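Local coordinates for nonstructural protein 2 (Human rotavirus C, PDB 2GU0) that probably binds single-stranded RNA, hydrolyses nucleoside and RNA triphosphates and unwinds RNA helices as an octamer, supporting viral genome replication and packaging, at residues A[111-116]-A[167-172]. Sequence-based numbering, arbitrary orientation.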
ATOM      1  N   LEU A 111     -29.156  19.466   2.636  1.00 26.81           N
ATOM      2  CA  LEU A 111     -27.999  19.991   3.361  1.00 26.49           C
ATOM      3  C   LEU A 111     -26.749  19.210   3.030  1.00 27.34           C
ATOM      4  O   LEU A 111     -25.657  19.783   2.930  1.00 26.39           O
ATOM      5  CB  LEU A 111     -28.227  19.944   4.870  1.00 25.06           C
ATOM      6  CG  LEU A 111     -29.251  20.945   5.389  1.00 25.00           C
ATOM      7  CD1 LEU A 111     -29.543  20.671   6.840  1.00 24.42           C
ATOM      8  CD2 LEU A 111     -28.714  22.352   5.195  1.00 24.87           C
ATOM      9  N   GLU A 112     -26.905  17.897   2.870  1.00 28.06           N
ATOM     10  CA  GLU A 112     -25.763  17.062   2.558  1.00 28.67           C
ATOM     11  C   GLU A 112     -25.179  17.511   1.236  1.00 28.59           C
ATOM     12  O   GLU A 112     -23.972  17.453   1.040  1.00 29.91           O
ATOM     13  CB  GLU A 112     -26.156  15.584   2.511  1.00 29.64           C
ATOM     14  CG  GLU A 112     -25.173  14.715   1.742  1.00 34.37           C
ATOM     15  CD  GLU A 112     -24.711  13.480   2.499  1.00 36.39           C
ATOM     16  OE1 GLU A 112     -25.503  12.914   3.275  1.00 38.27           O
ATOM     17  OE2 GLU A 112     -23.555  13.059   2.295  1.00 38.48           O
ATOM     18  N   ASN A 113     -26.020  17.971   0.319  1.00 28.59           N
ATOM     19  CA  ASN A 113     -25.478  18.436  -0.944  1.00 27.37           C
ATOM     20  C   ASN A 113     -24.805  19.784  -0.760  1.00 26.74           C
ATOM     21  O   ASN A 113     -23.745  20.023  -1.340  1.00 27.08           O
ATOM     22  CB  ASN A 113     -26.554  18.515  -2.024  1.00 28.45           C
ATOM     23  CG  ASN A 113     -26.641  17.245  -2.837  1.00 29.77           C
ATOM     24  OD1 ASN A 113     -25.643  16.543  -3.009  1.00 31.40           O
ATOM     25  ND2 ASN A 113     -27.822  16.951  -3.362  1.00 30.78           N
ATOM     26  N   LEU A 114     -25.397  20.663   0.050  1.00 24.95           N
ATOM     27  CA  LEU A 114     -24.770  21.961   0.281  1.00 25.40           C
ATOM     28  C   LEU A 114     -23.352  21.761   0.817  1.00 26.26           C
ATOM     29  O   LEU A 114     -22.445  22.502   0.446  1.00 26.20           O
ATOM     30  CB  LEU A 114     -25.583  22.812   1.252  1.00 23.35           C
ATOM     31  CG  LEU A 114     -26.877  23.433   0.712  1.00 22.84           C
ATOM     32  CD1 LEU A 114     -27.612  24.126   1.835  1.00 22.40           C
ATOM     33  CD2 LEU A 114     -26.572  24.415  -0.379  1.00 23.19           C
ATOM     34  N   LEU A 115     -23.160  20.757   1.673  1.00 26.67           N
ATOM     35  CA  LEU A 115     -21.834  20.460   2.222  1.00 28.46           C
ATOM     36  C   LEU A 115     -20.810  20.249   1.111  1.00 30.52           C
ATOM     37  O   LEU A 115     -19.673  20.706   1.213  1.00 30.90           O
ATOM     38  CB  LEU A 115     -21.852  19.197   3.082  1.00 26.41           C
ATOM     39  CG  LEU A 115     -22.442  19.237   4.488  1.00 25.13           C
ATOM     40  CD1 LEU A 115     -22.326  17.845   5.100  1.00 24.67           C
ATOM     41  CD2 LEU A 115     -21.712  20.265   5.329  1.00 21.56           C
ATOM     42  N   CYS A 116     -21.213  19.545   0.057  1.00 31.51           N
ATOM     43  CA  CYS A 116     -20.325  19.294  -1.067  1.00 32.09           C
ATOM     44  C   CYS A 116     -20.044  20.590  -1.796  1.00 31.04           C
ATOM     45  O   CYS A 116     -18.911  20.854  -2.179  1.00 32.01           O
ATOM     46  CB  CYS A 116     -20.947  18.277  -2.027  1.00 34.08           C
ATOM     47  SG  CYS A 116     -21.115  16.614  -1.295  1.00 41.23           S
ATOM     48  N   THR A 167     -29.510  20.967 -12.428  1.00 28.23           N
ATOM     49  CA  THR A 167     -28.487  20.319 -11.614  1.00 28.13           C
ATOM     50  C   THR A 167     -28.914  18.916 -11.229  1.00 29.27           C
ATOM     51  O   THR A 167     -30.088  18.672 -10.978  1.00 29.98           O
ATOM     52  CB  THR A 167     -28.228  21.108 -10.341  1.00 27.91           C
ATOM     53  OG1 THR A 167     -29.481  21.461  -9.751  1.00 26.75           O
ATOM     54  CG2 THR A 167     -27.423  22.371 -10.649  1.00 28.41           C
ATOM     55  N   LYS A 168     -27.966  17.990 -11.176  1.00 29.99           N
ATOM     56  CA  LYS A 168     -28.299  16.614 -10.833  1.00 32.24           C
ATOM     57  C   LYS A 168     -28.373  16.326  -9.332  1.00 32.78           C
ATOM     58  O   LYS A 168     -27.439  16.599  -8.589  1.00 32.87           O
ATOM     59  CB  LYS A 168     -27.306  15.654 -11.495  1.00 32.68           C
ATOM     60  CG  LYS A 168     -27.321  14.262 -10.905  1.00 32.34           C
ATOM     61  CD  LYS A 168     -26.431  13.324 -11.685  1.00 36.29           C
ATOM     62  CE  LYS A 168     -27.139  12.791 -12.908  1.00 38.63           C
ATOM     63  NZ  LYS A 168     -28.354  12.018 -12.512  1.00 41.69           N
ATOM     64  N   LEU A 169     -29.505  15.776  -8.904  1.00 34.20           N
ATOM     65  CA  LEU A 169     -29.731  15.416  -7.510  1.00 37.45           C
ATOM     66  C   LEU A 169     -29.496  13.919  -7.407  1.00 40.34           C
ATOM     67  O   LEU A 169     -30.346  13.098  -7.788  1.00 41.28           O
ATOM     68  CB  LEU A 169     -31.159  15.778  -7.085  1.00 36.37           C
ATOM     69  CG  LEU A 169     -31.367  17.294  -7.032  1.00 38.03           C
ATOM     70  CD1 LEU A 169     -32.801  17.663  -6.712  1.00 37.25           C
ATOM     71  CD2 LEU A 169     -30.433  17.855  -5.991  1.00 38.46           C
ATOM     72  N   ASP A 170     -28.315  13.577  -6.910  1.00 41.55           N
ATOM     73  CA  ASP A 170     -27.907  12.197  -6.773  1.00 43.26           C
ATOM     74  C   ASP A 170     -27.714  11.902  -5.306  1.00 44.32           C
ATOM     75  O   ASP A 170     -26.724  12.309  -4.708  1.00 45.46           O
ATOM     76  CB  ASP A 170     -26.594  11.969  -7.515  1.00 44.59           C
ATOM     77  CG  ASP A 170     -26.282  10.506  -7.703  1.00 46.73           C
ATOM     78  OD1 ASP A 170     -25.142  10.200  -8.118  1.00 48.97           O
ATOM     79  OD2 ASP A 170     -27.177   9.665  -7.446  1.00 47.46           O
ATOM     80  N   TYR A 171     -28.665  11.184  -4.732  1.00 45.18           N
ATOM     81  CA  TYR A 171     -28.618  10.846  -3.329  1.00 46.13           C
ATOM     82  C   TYR A 171     -27.996   9.482  -3.144  1.00 47.41           C
ATOM     83  O   TYR A 171     -27.538   9.140  -2.059  1.00 48.83           O
ATOM     84  CB  TYR A 171     -30.037  10.877  -2.772  1.00 46.37           C
ATOM     85  CG  TYR A 171     -30.675  12.238  -2.921  1.00 47.40           C
ATOM     86  CD1 TYR A 171     -31.926  12.392  -3.506  1.00 48.05           C
ATOM     87  CD2 TYR A 171     -30.008  13.379  -2.491  1.00 48.60           C
ATOM     88  CE1 TYR A 171     -32.494  13.665  -3.656  1.00 50.57           C
ATOM     89  CE2 TYR A 171     -30.559  14.646  -2.632  1.00 49.87           C
ATOM     90  CZ  TYR A 171     -31.797  14.787  -3.211  1.00 51.41           C
ATOM     91  OH  TYR A 171     -32.332  16.047  -3.324  1.00 53.39           O
ATOM     92  N   SER A 172     -27.958   8.712  -4.223  1.00 49.17           N
ATOM     93  CA  SER A 172     -27.413   7.365  -4.194  1.00 50.19           C
ATOM     94  C   SER A 172     -26.100   7.213  -3.425  1.00 51.63           C
ATOM     95  O   SER A 172     -25.842   6.148  -2.865  1.00 52.52           O
ATOM     96  CB  SER A 172     -27.221   6.853  -5.620  1.00 50.52           C
ATOM     97  OG  SER A 172     -26.014   7.347  -6.173  1.00 52.19           O
TER
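Leu169 and Tyr171 turn their side chains by the same first torsion, CG anti to the carbonyl carbon (chi1 -68° and -60°), which brings the CD2 methyl of Leu169 and CE2 of Tyr171 close to Asn113 on the facing helix. The junction rests on the amide nitrogen of Asn113: its ND2 lies 3.7 Å from CE2 of Tyr171 and 3.8 Å from CD2 of Leu169, both van der Waals distances. Amide and ring planes are inclined by 28°, while ND2 approaches the ring obliquely, and the two side chains run roughly at right angles. The backbones stay well apart, with 8.4 Å between the nearest CA atoms, those of Asn113 and Leu169; 98 Å² is buried in total, and both close contacts are made by side-chain atoms.

Polarity is settled outside the pair of segments. OE1 of Glu153 accepts hydrogen bonds from both Asn113 ND2 and Tyr171 OH, a shared acceptor that ties amide and phenol together and would help fix the rotation of each; Asn113 OD1 has a weak bond with His174. Within 167-172, OG of Ser172 is 2.9 Å from OD2 of Asp170, meeting it from above the carboxylate plane.

Leu169 and Tyr171 also touch Arg224, and Leu169 lies beside Lys185, two residues predicted to bind ATP. The contact thus joins helix 108-119 of the N-terminal region to strand 164-170 in the antiparallel sheet of the HIT-like C-terminal region, next to the probable nucleotide site of NSP2.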